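Long-range contacts in CocE/NonD family hydrolase (Staphylococcus aureus subsp. aureus COL, PDB 3III), which probably hydrolyses ester or amide bonds as an alpha/beta-hydrolase of the CocE/NonD family, related to X-Pro dipeptidyl-peptidases: residues Val452-Leu457 and Glu493-Ser499; Asp197-Glu201 and Trp475-Glu479; Asp419-Leu425 and Thr536-His542; Ser256-Leu262 and Ala285-Trp291. One frame throughout, in Å; residues are numbered along the deposited sequence.

Interaction 1: residues Val452-Leu457 and Glu493-Ser499; sequences VATGWL and EIELLPS
Leu-496 and Gly-455 bring together strands 490-503 and 447-458, which belong to two different antiparallel sheets of the C-terminal beta domain; segments 453-457 and 493-499 of these strands run roughly antiparallel, at 152°. The hollow is the bare CA of Gly-455: Glu-495 O settles against it as a CA-H...O contact of 3.4 Å. Two bumps press on the backbone beside it, CD1 of Leu-496 at 3.5 Å from Gly-455 N and CG2 of Ile-494 against Gly-455 C and Trp-456 N. Leu-457 rests CB against CG1 of Ile-494 and CD2 against Glu-493 O. At the other end Ala-453 CB rests against Ser-499 OG and Leu-497 O, next to the classic beta bulge that Val-452 and Ala-453 form opposite Ile-429. Leu-497 CD1 meets CZ3 at the edge of the Trp-456 ring, whose NE1 bonds to Glu-517. Where the strands part, water 1 joins Trp-456 O to Glu-495 N, and water 2 joins Trp-456 N to Glu-495 O. One direct backbone bond spans the gap, nearly straight from Leu-497 N to Thr-454 O at 3.1 Å, with the nitrogen above the carbonyl plane.

Interaction 2: residues Asp197-Glu201 and Trp475-Glu479; sequences DMYRE and WHKHE
Arg-200 reaches out from helix 198-203 and donates from NH2 to the backbone O of His-476 at 2.9 Å. The bond is straight (169°), and the acceptor lies close to the guanidinium plane. NE uses a second edge of the same group through water 3, which also takes the N-H of His-476. A salt bridge fills the third position: NH1 lies 2.8 Å from OD2 of Asp-197, on the syn lone pair, and Gln-252 shares that oxygen. With three partners round its rim, the guanidinium is fixed in rotation. Asp-197 is the N-cap residue of the helix, so the helix start in the alpha/beta-hydrolase domain is tied through Arg-200 to the loop 475-479 of the C-terminal domain. Flat groups make the other contacts. NE1 of Trp-475 sits over one guanidinium face, 3.2 Å above the plane and toward the rim, the two planes being 37° apart. Tyr-199 and His-478 form an edge-to-face pair, their centroids 5.1 Å apart; CE2 of Tyr-199 touches CG of His-478, and CB of His-476 covers the opposite imidazole face. Polar ends have partners farther away, Tyr-199 OH at Pro-242 O and His-478 ND1 at His-461 ND1.

Interaction 3: residues Asp419-Leu425 and Thr536-His542; sequences DSDDMDL and TVNKGMH
In the loops that lead into strands 424-432 and 541-546 of the C-terminal beta domain, the side-chain amide of Asn-538 pairs with the backbone of Asp-424 much as a neighbouring strand would. OD1 of Asn-538 accepts from Asp-424 N at 2.8 Å, and its ND2 donates to Asp-424 O at 3.0 Å, in both the amide and the carbonyl plane. The two bonds fix the rotation of the amide about its CB-CG bond. The side chain of Asp-424 turns to the same loop, and its OD2 takes the N-H of Val-537 from above the carboxylate plane, 3.0 Å away. Thr-536 OG1 lies close to that oxygen too, and itself accepts from Asn-538 N, which makes an ST turn of residues 536-538. OD1 of Asp-424 goes to Arg-458 in a salt bridge. Val-537 pushes CG2 against CB of Asp-422 and CG of Asp-424, at about a right angle to the latter side chain. Its carbonyl O receives OG of Ser-420 at 2.7 Å, nearly along the C=O axis. Bent at its last torsion (chi3 74°), selenomethionine Met-423 sets CE over the face of the His-542 ring, 3.5 Å from the centroid, a CH-pi contact. At the ring's edge, water 6 is hydrogen-bonded to His-542 NE2, and also to Asp-422 O and Lys-539 N, while ND1 bonds to Tyr-384.

Interaction 4: residues Ser256-Leu262 and Ala285-Trp291; sequences SQIKTPL and AASEEKW
Leu-262 and Lys-290 start from neighbouring parallel strands on the same face of the sheet, their CB atoms 3.8 Å apart, and then diverge at a slant. With CG anti to the backbone N (chi1 166°), Leu-262 sends CD2 across to CB of Ala-285 at 3.8 Å. Lys-290 runs out extended, away from segment 256-262, and its NZ bonds to Ala-285 O in its own segment and to Phe-282 O at the C-terminal end of helix 275-284. Ile-258 points CG2 at the same alanine methyl and at OG of Ser-287. That hydroxyl crosses to Thr-260 O, 2.7 Å away, and meets it from above the carbonyl plane. Pro-261 and Glu-289 lie side by side and point the same way, CG of the proline 4.0 Å from OE1; the other oxygen, OE2, forms a salt bridge with Lys-328. Backbone bonds bracket the leucine: Leu-262 N donates to Glu-289 O at 3.0 Å, and Leu-262 O accepts from Trp-291 N at 2.8 Å. CE3 of Trp-291 brings a ring edge to that same carbonyl oxygen. The contact joins the two strand beginnings of a beta-alpha-beta crossover, in which helix 275-284 links the parallel neighbours 262-267 and 290-295 in the central sheet of the hydrolase domain. Ile-258 and Leu-262 also pack on strand 186-192 and helix 170-179, whereas Pro-261 and Trp-291 face helix 306-319.

Overall arrangement
From the N terminus, interaction 2 opens first, at 197-201 in the hydrolase domain. Before it closes, interaction 4 opens and shuts with 22 residues between its segments, wholly within that domain. Interaction 3 then opens at 419-425 and interaction 1 at 452-457, both in the C-terminal domain. Interaction 2 closes at 475-479 and so crosses both; it joins the two domains. Interaction 1 closes at 493-499, inside the longer loop that interaction 3 shuts at 536-542. Interaction 1 touches interaction 2 where His-476 meets Glu-493 and Leu-457, and interaction 3 through neighbouring strands 447-458 and 424-432. Interactions 3 and 4 lie farthest apart, their centres about 42 Å from each other.

Interaction 1: residues Val452-Leu457 and Glu493-Ser499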
# COMPACT_ATOMS: atom_id res chain seq x y z
N VAL A 452 16.20 -2.45 -1.83
CA VAL A 452 15.87 -1.02 -1.94
C VAL A 452 14.58 -0.79 -2.70
O VAL A 452 13.68 -0.08 -2.24
CB VAL A 452 16.99 -0.27 -2.67
CG1 VAL A 452 16.59 1.20 -3.11
CG2 VAL A 452 18.27 -0.24 -1.83
N ALA A 453 14.51 -1.37 -3.88
CA ALA A 453 13.32 -1.25 -4.75
C ALA A 453 13.15 -2.51 -5.60
O ALA A 453 14.10 -3.19 -5.95
CB ALA A 453 13.46 0.00 -5.64
N THR A 454 11.89 -2.77 -5.95
CA THR A 454 11.52 -3.90 -6.73
C THR A 454 10.61 -3.45 -7.89
O THR A 454 9.74 -2.50 -7.77
CB THR A 454 10.86 -4.93 -5.79
OG1 THR A 454 11.77 -5.18 -4.68
CG2 THR A 454 10.51 -6.29 -6.48
N GLY A 455 10.72 -4.19 -9.00
CA GLY A 455 9.75 -4.06 -10.10
C GLY A 455 9.65 -5.30 -10.98
O GLY A 455 10.52 -6.16 -10.93
N TRP A 456 8.59 -5.37 -11.78
CA TRP A 456 8.28 -6.54 -12.62
C TRP A 456 7.73 -6.15 -13.98
O TRP A 456 7.00 -5.16 -14.12
CB TRP A 456 7.20 -7.38 -11.96
CG TRP A 456 7.49 -7.88 -10.58
CD1 TRP A 456 7.94 -9.14 -10.26
CD2 TRP A 456 7.23 -7.22 -9.35
NE1 TRP A 456 8.03 -9.27 -8.91
CE2 TRP A 456 7.58 -8.12 -8.32
CE3 TRP A 456 6.73 -5.96 -9.02
CZ2 TRP A 456 7.47 -7.78 -6.95
CZ3 TRP A 456 6.65 -5.61 -7.69
CH2 TRP A 456 7.01 -6.55 -6.66
N LEU A 457 7.99 -6.96 -15.00
CA LEU A 457 7.27 -6.78 -16.25
C LEU A 457 7.19 -8.07 -17.08
O LEU A 457 8.17 -8.73 -17.28
CB LEU A 457 7.96 -5.73 -17.11
CG LEU A 457 7.25 -5.37 -18.44
CD1 LEU A 457 5.89 -4.66 -18.15
CD2 LEU A 457 8.17 -4.53 -19.35
N GLU A 493 10.63 -0.86 -20.51
CA GLU A 493 10.89 0.01 -19.37
C GLU A 493 10.14 -0.53 -18.19
O GLU A 493 8.91 -0.70 -18.25
CB GLU A 493 10.43 1.43 -19.66
CG GLU A 493 11.22 2.02 -20.79
CD GLU A 493 10.83 3.41 -21.15
OE1 GLU A 493 10.40 4.19 -20.29
OE2 GLU A 493 10.99 3.75 -22.35
N ILE A 494 10.90 -0.85 -17.15
CA ILE A 494 10.41 -1.50 -15.97
C ILE A 494 10.25 -0.48 -14.85
O ILE A 494 11.21 0.25 -14.52
CB ILE A 494 11.33 -2.63 -15.52
CG1 ILE A 494 11.47 -3.66 -16.66
CG2 ILE A 494 10.78 -3.38 -14.30
CD1 ILE A 494 12.42 -4.85 -16.29
N GLU A 495 9.03 -0.43 -14.31
CA GLU A 495 8.70 0.44 -13.13
C GLU A 495 9.30 -0.11 -11.81
O GLU A 495 8.75 -1.03 -11.20
CB GLU A 495 7.16 0.57 -13.01
CG GLU A 495 6.62 1.47 -11.87
CD GLU A 495 5.10 1.46 -11.79
OE1 GLU A 495 4.47 0.57 -12.40
OE2 GLU A 495 4.50 2.37 -11.15
N LEU A 496 10.42 0.44 -11.39
CA LEU A 496 10.86 0.25 -9.99
C LEU A 496 9.96 1.15 -9.09
O LEU A 496 9.79 2.31 -9.36
CB LEU A 496 12.36 0.56 -9.78
CG LEU A 496 13.39 -0.38 -10.37
CD1 LEU A 496 13.16 -1.80 -9.95
CD2 LEU A 496 13.41 -0.22 -11.88
N LEU A 497 9.35 0.54 -8.08
CA LEU A 497 8.38 1.21 -7.26
C LEU A 497 9.10 2.20 -6.37
O LEU A 497 10.33 2.07 -6.14
CB LEU A 497 7.62 0.17 -6.46
CG LEU A 497 6.69 -0.68 -7.35
CD1 LEU A 497 6.04 -1.71 -6.43
CD2 LEU A 497 5.63 0.14 -8.11
N PRO A 498 8.36 3.24 -5.90
CA PRO A 498 9.00 4.36 -5.18
C PRO A 498 9.74 3.91 -3.92
O PRO A 498 9.23 3.08 -3.15
CB PRO A 498 7.82 5.24 -4.78
CG PRO A 498 6.75 4.92 -5.84
CD PRO A 498 6.93 3.49 -6.15
N SER A 499 10.96 4.44 -3.77
CA SER A 499 11.86 4.11 -2.67
C SER A 499 12.67 5.37 -2.27
O SER A 499 12.82 6.27 -3.04
CB SER A 499 12.78 2.97 -3.09
OG SER A 499 13.70 3.38 -4.05
O HOH W 1 6.96 -2.46 -14.78
O HOH W 2 6.84 -2.87 -11.60

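Interaction 2: residues Asp197-Glu201 and Trp475-Glu479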
# COMPACT_ATOMS: atom_id res chain seq x y z
N ASP A 197 -5.62 0.48 -7.56
CA ASP A 197 -5.67 -0.08 -8.91
C ASP A 197 -5.31 -1.54 -8.81
O ASP A 197 -4.16 -1.90 -8.81
CB ASP A 197 -4.73 0.67 -9.85
CG ASP A 197 -4.81 0.19 -11.32
OD1 ASP A 197 -5.35 -0.93 -11.60
OD2 ASP A 197 -4.24 0.92 -12.19
N MSE A 198 -6.31 -2.39 -8.67
CA MSE A 198 -6.07 -3.79 -8.36
C MSE A 198 -5.25 -4.47 -9.42
O MSE A 198 -4.38 -5.29 -9.08
CB MSE A 198 -7.38 -4.56 -8.17
CG MSE A 198 -8.05 -4.27 -6.89
SE MSE A 198 -9.72 -5.34 -6.66
CE MSE A 198 -8.82 -7.14 -6.43
N TYR A 199 -5.53 -4.21 -10.69
CA TYR A 199 -4.78 -4.87 -11.74
C TYR A 199 -3.25 -4.62 -11.64
O TYR A 199 -2.46 -5.50 -11.86
CB TYR A 199 -5.29 -4.41 -13.13
CG TYR A 199 -4.58 -5.13 -14.19
CD1 TYR A 199 -5.01 -6.39 -14.61
CD2 TYR A 199 -3.44 -4.59 -14.78
CE1 TYR A 199 -4.27 -7.12 -15.62
CE2 TYR A 199 -2.75 -5.26 -15.74
CZ TYR A 199 -3.17 -6.53 -16.17
OH TYR A 199 -2.42 -7.19 -17.13
N ARG A 200 -2.86 -3.40 -11.34
CA ARG A 200 -1.47 -3.02 -11.35
C ARG A 200 -0.79 -3.25 -10.05
O ARG A 200 0.46 -3.19 -10.01
CB ARG A 200 -1.29 -1.55 -11.76
CG ARG A 200 -1.48 -1.33 -13.25
CD ARG A 200 -1.28 0.18 -13.63
NE ARG A 200 -1.50 0.34 -15.07
CZ ARG A 200 -2.68 0.36 -15.65
NH1 ARG A 200 -3.78 0.29 -14.91
NH2 ARG A 200 -2.77 0.45 -16.97
N GLU A 201 -1.56 -3.44 -8.98
CA GLU A 201 -0.98 -3.34 -7.63
C GLU A 201 -1.03 -4.60 -6.81
O GLU A 201 -0.16 -4.76 -5.97
CB GLU A 201 -1.50 -2.11 -6.88
CG GLU A 201 -1.13 -0.86 -7.73
CD GLU A 201 -1.76 0.45 -7.37
OE1 GLU A 201 -2.71 0.49 -6.56
OE2 GLU A 201 -1.30 1.48 -7.97
N TRP A 475 4.42 3.77 -17.49
CA TRP A 475 3.04 3.37 -17.33
C TRP A 475 2.65 2.52 -18.52
O TRP A 475 2.68 2.99 -19.67
CB TRP A 475 2.15 4.59 -17.23
CG TRP A 475 0.79 4.33 -16.59
CD1 TRP A 475 -0.24 3.66 -17.12
CD2 TRP A 475 0.34 4.85 -15.34
NE1 TRP A 475 -1.34 3.68 -16.27
CE2 TRP A 475 -0.98 4.40 -15.14
CE3 TRP A 475 0.94 5.65 -14.35
CZ2 TRP A 475 -1.72 4.74 -14.03
CZ3 TRP A 475 0.20 5.96 -13.21
CH2 TRP A 475 -1.12 5.50 -13.07
N HIS A 476 2.23 1.29 -18.24
CA HIS A 476 1.92 0.31 -19.29
C HIS A 476 0.43 0.26 -19.49
O HIS A 476 -0.30 0.26 -18.52
CB HIS A 476 2.49 -1.04 -18.92
CG HIS A 476 3.98 -1.00 -18.76
ND1 HIS A 476 4.59 -0.92 -17.53
CD2 HIS A 476 4.97 -0.93 -19.68
CE1 HIS A 476 5.91 -0.85 -17.69
NE2 HIS A 476 6.16 -0.85 -19.00
N LYS A 477 -0.01 0.30 -20.75
CA LYS A 477 -1.41 0.21 -21.08
C LYS A 477 -2.06 -1.08 -20.63
O LYS A 477 -3.22 -1.07 -20.18
CB LYS A 477 -1.63 0.36 -22.59
CG LYS A 477 -1.30 1.71 -23.13
CD LYS A 477 -1.57 1.69 -24.62
CE LYS A 477 -1.38 3.03 -25.24
NZ LYS A 477 -1.73 3.04 -26.67
N HIS A 478 -1.34 -2.20 -20.79
CA HIS A 478 -1.88 -3.54 -20.50
C HIS A 478 -3.15 -3.80 -21.29
O HIS A 478 -4.10 -4.43 -20.81
CB HIS A 478 -2.11 -3.74 -18.98
CG HIS A 478 -0.85 -3.76 -18.17
ND1 HIS A 478 0.07 -4.77 -18.25
CD2 HIS A 478 -0.37 -2.89 -17.24
CE1 HIS A 478 1.06 -4.53 -17.41
NE2 HIS A 478 0.83 -3.38 -16.80
N GLU A 479 -3.18 -3.30 -22.52
CA GLU A 479 -4.35 -3.41 -23.37
C GLU A 479 -4.31 -4.65 -24.28
O GLU A 479 -5.33 -5.34 -24.47
CB GLU A 479 -4.50 -2.15 -24.24
CG GLU A 479 -5.68 -2.13 -25.16
CD GLU A 479 -5.84 -0.74 -25.79
OE1 GLU A 479 -4.84 -0.13 -26.22
OE2 GLU A 479 -6.96 -0.20 -25.77
O HOH W 3 1.34 0.48 -15.50

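Interaction 3: residues Asp419-Leu425 and Thr536-His542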
# COMPACT_ATOMS: atom_id res chain seq x y z
N ASP A 419 13.45 -19.27 -26.80
CA ASP A 419 12.68 -20.48 -26.51
C ASP A 419 11.25 -20.26 -26.09
O ASP A 419 10.55 -21.24 -25.80
CB ASP A 419 13.33 -21.27 -25.38
CG ASP A 419 14.65 -21.87 -25.76
OD1 ASP A 419 15.06 -21.79 -26.95
OD2 ASP A 419 15.27 -22.44 -24.84
N SER A 420 10.82 -19.01 -26.04
CA SER A 420 9.46 -18.69 -25.62
C SER A 420 9.01 -17.55 -26.49
O SER A 420 9.82 -16.96 -27.19
CB SER A 420 9.47 -18.27 -24.16
OG SER A 420 8.19 -18.29 -23.61
N ASP A 421 7.72 -17.23 -26.46
CA ASP A 421 7.21 -16.06 -27.14
C ASP A 421 6.89 -14.92 -26.16
O ASP A 421 6.18 -13.99 -26.51
CB ASP A 421 5.98 -16.40 -27.96
CG ASP A 421 4.78 -16.76 -27.11
OD1 ASP A 421 4.87 -16.98 -25.87
OD2 ASP A 421 3.71 -16.87 -27.72
N ASP A 422 7.44 -15.01 -24.95
CA ASP A 422 7.24 -13.99 -23.91
C ASP A 422 8.30 -14.16 -22.82
O ASP A 422 9.00 -15.18 -22.74
CB ASP A 422 5.82 -14.15 -23.37
CG ASP A 422 5.25 -12.88 -22.75
OD1 ASP A 422 6.00 -11.91 -22.51
OD2 ASP A 422 4.02 -12.87 -22.49
N MSE A 423 8.45 -13.13 -22.00
CA MSE A 423 9.42 -13.12 -20.94
C MSE A 423 8.81 -12.47 -19.69
O MSE A 423 8.14 -11.46 -19.79
CB MSE A 423 10.65 -12.31 -21.35
CG MSE A 423 11.27 -12.79 -22.62
SE MSE A 423 12.57 -11.47 -23.31
CE MSE A 423 14.08 -11.78 -22.00
N ASP A 424 9.06 -13.07 -18.54
CA ASP A 424 8.77 -12.45 -17.28
C ASP A 424 10.08 -11.95 -16.69
O ASP A 424 10.95 -12.75 -16.36
CB ASP A 424 8.08 -13.45 -16.33
CG ASP A 424 6.61 -13.70 -16.72
OD1 ASP A 424 6.01 -12.77 -17.28
OD2 ASP A 424 6.05 -14.77 -16.39
N LEU A 425 10.18 -10.61 -16.52
CA LEU A 425 11.39 -9.97 -16.02
C LEU A 425 11.14 -9.44 -14.59
O LEU A 425 10.12 -8.80 -14.31
CB LEU A 425 11.81 -8.82 -16.92
CG LEU A 425 12.10 -9.05 -18.41
CD1 LEU A 425 12.34 -7.71 -19.17
CD2 LEU A 425 13.28 -9.93 -18.56
N THR A 536 4.64 -18.63 -14.74
CA THR A 536 5.59 -17.85 -15.55
C THR A 536 5.51 -18.29 -17.02
O THR A 536 5.24 -19.46 -17.29
CB THR A 536 7.06 -18.05 -15.04
OG1 THR A 536 7.93 -17.20 -15.78
CG2 THR A 536 7.52 -19.49 -15.27
N VAL A 537 5.79 -17.36 -17.94
CA VAL A 537 6.00 -17.64 -19.40
C VAL A 537 7.45 -17.96 -19.78
O VAL A 537 7.74 -18.26 -20.93
CB VAL A 537 5.60 -16.40 -20.27
CG1 VAL A 537 4.12 -16.08 -20.15
CG2 VAL A 537 6.48 -15.16 -19.90
N ASN A 538 8.35 -17.88 -18.81
CA ASN A 538 9.77 -18.10 -19.04
C ASN A 538 10.19 -19.50 -19.49
O ASN A 538 9.79 -20.52 -18.92
CB ASN A 538 10.59 -17.70 -17.81
CG ASN A 538 10.68 -16.20 -17.66
OD1 ASN A 538 10.47 -15.48 -18.62
ND2 ASN A 538 10.97 -15.72 -16.45
N LYS A 539 11.03 -19.54 -20.50
CA LYS A 539 11.68 -20.78 -20.89
C LYS A 539 13.04 -20.42 -21.46
O LYS A 539 13.14 -19.56 -22.35
CB LYS A 539 10.84 -21.55 -21.91
CG LYS A 539 11.36 -22.97 -22.21
CD LYS A 539 10.56 -23.64 -23.36
CE LYS A 539 11.32 -24.83 -23.99
NZ LYS A 539 11.35 -25.87 -22.96
N GLY A 540 14.08 -21.04 -20.94
CA GLY A 540 15.40 -20.93 -21.56
C GLY A 540 16.08 -19.60 -21.30
O GLY A 540 15.81 -18.96 -20.29
N MSE A 541 16.98 -19.22 -22.20
CA MSE A 541 17.84 -18.07 -21.97
C MSE A 541 17.11 -16.78 -22.24
O MSE A 541 16.34 -16.68 -23.17
CB MSE A 541 19.07 -18.13 -22.86
CG MSE A 541 19.94 -19.35 -22.61
SE MSE A 541 20.82 -19.25 -20.84
CE MSE A 541 20.90 -21.24 -20.61
N HIS A 542 17.34 -15.82 -21.36
CA HIS A 542 16.97 -14.45 -21.61
C HIS A 542 18.23 -13.71 -22.03
O HIS A 542 19.26 -13.85 -21.38
CB HIS A 542 16.40 -13.78 -20.38
CG HIS A 542 14.99 -14.19 -20.05
ND1 HIS A 542 14.26 -13.59 -19.05
CD2 HIS A 542 14.18 -15.11 -20.62
CE1 HIS A 542 13.05 -14.13 -19.02
NE2 HIS A 542 12.97 -15.04 -19.97
O HOH W 4 17.57 -21.02 -24.37
O HOH W 5 15.25 -18.48 -24.90
O HOH W 6 11.23 -16.54 -21.73

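Interaction 4: residues Ser256-Leu262 and Ala285-Trp291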
# COMPACT_ATOMS: atom_id res chain seq x y z
N SER A 256 -8.74 11.46 -9.45
CA SER A 256 -8.87 12.88 -9.68
C SER A 256 -10.24 13.46 -9.30
O SER A 256 -10.44 14.68 -9.28
CB SER A 256 -8.53 13.20 -11.13
OG SER A 256 -9.50 12.68 -12.00
N GLN A 257 -11.21 12.60 -9.07
CA GLN A 257 -12.48 13.00 -8.49
C GLN A 257 -12.39 13.34 -7.01
O GLN A 257 -13.33 13.94 -6.44
CB GLN A 257 -13.48 11.87 -8.67
CG GLN A 257 -13.81 11.62 -10.18
CD GLN A 257 -14.85 10.54 -10.41
OE1 GLN A 257 -15.49 10.04 -9.49
NE2 GLN A 257 -15.04 10.18 -11.66
N ILE A 258 -11.33 12.90 -6.35
CA ILE A 258 -11.23 13.14 -4.88
C ILE A 258 -10.91 14.60 -4.60
O ILE A 258 -9.89 15.16 -5.10
CB ILE A 258 -10.19 12.23 -4.24
CG1 ILE A 258 -10.63 10.78 -4.38
CG2 ILE A 258 -9.94 12.60 -2.79
CD1 ILE A 258 -9.56 9.81 -3.85
N LYS A 259 -11.76 15.23 -3.80
CA LYS A 259 -11.55 16.61 -3.33
C LYS A 259 -11.33 16.79 -1.82
O LYS A 259 -11.00 17.90 -1.35
CB LYS A 259 -12.74 17.46 -3.76
CG LYS A 259 -12.93 17.47 -5.27
CD LYS A 259 -14.30 18.12 -5.61
CE LYS A 259 -14.33 18.61 -7.06
NZ LYS A 259 -15.76 18.80 -7.54
N THR A 260 -11.57 15.73 -1.07
CA THR A 260 -11.58 15.74 0.42
C THR A 260 -10.18 16.02 0.99
O THR A 260 -9.21 15.49 0.50
CB THR A 260 -12.09 14.36 0.93
OG1 THR A 260 -13.41 14.10 0.40
CG2 THR A 260 -12.12 14.25 2.45
N PRO A 261 -10.08 16.87 2.03
CA PRO A 261 -8.81 17.02 2.70
C PRO A 261 -8.20 15.67 3.10
O PRO A 261 -8.89 14.78 3.63
CB PRO A 261 -9.17 17.81 3.96
CG PRO A 261 -10.34 18.67 3.55
CD PRO A 261 -11.12 17.76 2.58
N LEU A 262 -6.92 15.54 2.85
CA LEU A 262 -6.26 14.24 2.72
C LEU A 262 -4.90 14.17 3.42
O LEU A 262 -4.05 15.02 3.22
CB LEU A 262 -6.05 13.99 1.19
CG LEU A 262 -5.11 12.87 0.78
CD1 LEU A 262 -5.71 11.53 1.27
CD2 LEU A 262 -4.96 12.79 -0.74
N ALA A 285 -5.08 12.82 -6.51
CA ALA A 285 -6.21 13.47 -5.83
C ALA A 285 -6.25 14.97 -6.22
O ALA A 285 -5.19 15.65 -6.21
CB ALA A 285 -6.10 13.27 -4.29
N ALA A 286 -7.45 15.48 -6.46
CA ALA A 286 -7.68 16.89 -6.77
C ALA A 286 -7.74 17.75 -5.51
O ALA A 286 -7.72 18.96 -5.58
CB ALA A 286 -8.97 17.08 -7.64
N SER A 287 -7.77 17.11 -4.35
CA SER A 287 -7.84 17.80 -3.05
C SER A 287 -6.91 19.02 -2.93
O SER A 287 -5.73 18.90 -3.13
CB SER A 287 -7.47 16.79 -1.97
OG SER A 287 -8.32 15.64 -2.05
N GLU A 288 -7.45 20.19 -2.58
CA GLU A 288 -6.63 21.38 -2.44
C GLU A 288 -5.77 21.31 -1.17
O GLU A 288 -4.75 22.03 -1.05
CB GLU A 288 -7.55 22.61 -2.40
CG GLU A 288 -8.05 23.00 -3.77
CD GLU A 288 -9.16 24.09 -3.75
OE1 GLU A 288 -9.41 24.73 -2.69
OE2 GLU A 288 -9.78 24.30 -4.81
N GLU A 289 -6.14 20.44 -0.23
CA GLU A 289 -5.49 20.35 1.07
C GLU A 289 -5.08 18.87 1.25
O GLU A 289 -5.93 18.05 1.58
CB GLU A 289 -6.48 20.78 2.17
CG GLU A 289 -7.00 22.22 1.99
CD GLU A 289 -7.99 22.67 3.08
OE1 GLU A 289 -9.22 22.43 2.98
OE2 GLU A 289 -7.56 23.31 4.01
N LYS A 290 -3.83 18.55 0.95
CA LYS A 290 -3.36 17.18 1.03
C LYS A 290 -1.92 17.11 1.52
O LYS A 290 -1.11 17.99 1.23
CB LYS A 290 -3.56 16.49 -0.31
CG LYS A 290 -2.85 17.12 -1.50
CD LYS A 290 -2.93 16.17 -2.73
CE LYS A 290 -2.28 16.78 -3.94
NZ LYS A 290 -2.47 15.92 -5.21
N TRP A 291 -1.64 16.05 2.28
CA TRP A 291 -0.33 15.80 2.87
C TRP A 291 0.04 14.36 2.70
O TRP A 291 -0.82 13.48 2.72
CB TRP A 291 -0.38 16.15 4.38
CG TRP A 291 -0.50 17.63 4.61
CD1 TRP A 291 0.53 18.51 4.83
CD2 TRP A 291 -1.70 18.41 4.60
NE1 TRP A 291 0.03 19.78 4.94
CE2 TRP A 291 -1.33 19.74 4.79
CE3 TRP A 291 -3.05 18.10 4.43
CZ2 TRP A 291 -2.27 20.79 4.86
CZ3 TRP A 291 -4.00 19.17 4.51
CH2 TRP A 291 -3.59 20.47 4.70
O HOH W 7 -10.46 20.25 -2.73
O HOH W 8 -8.91 19.38 0.12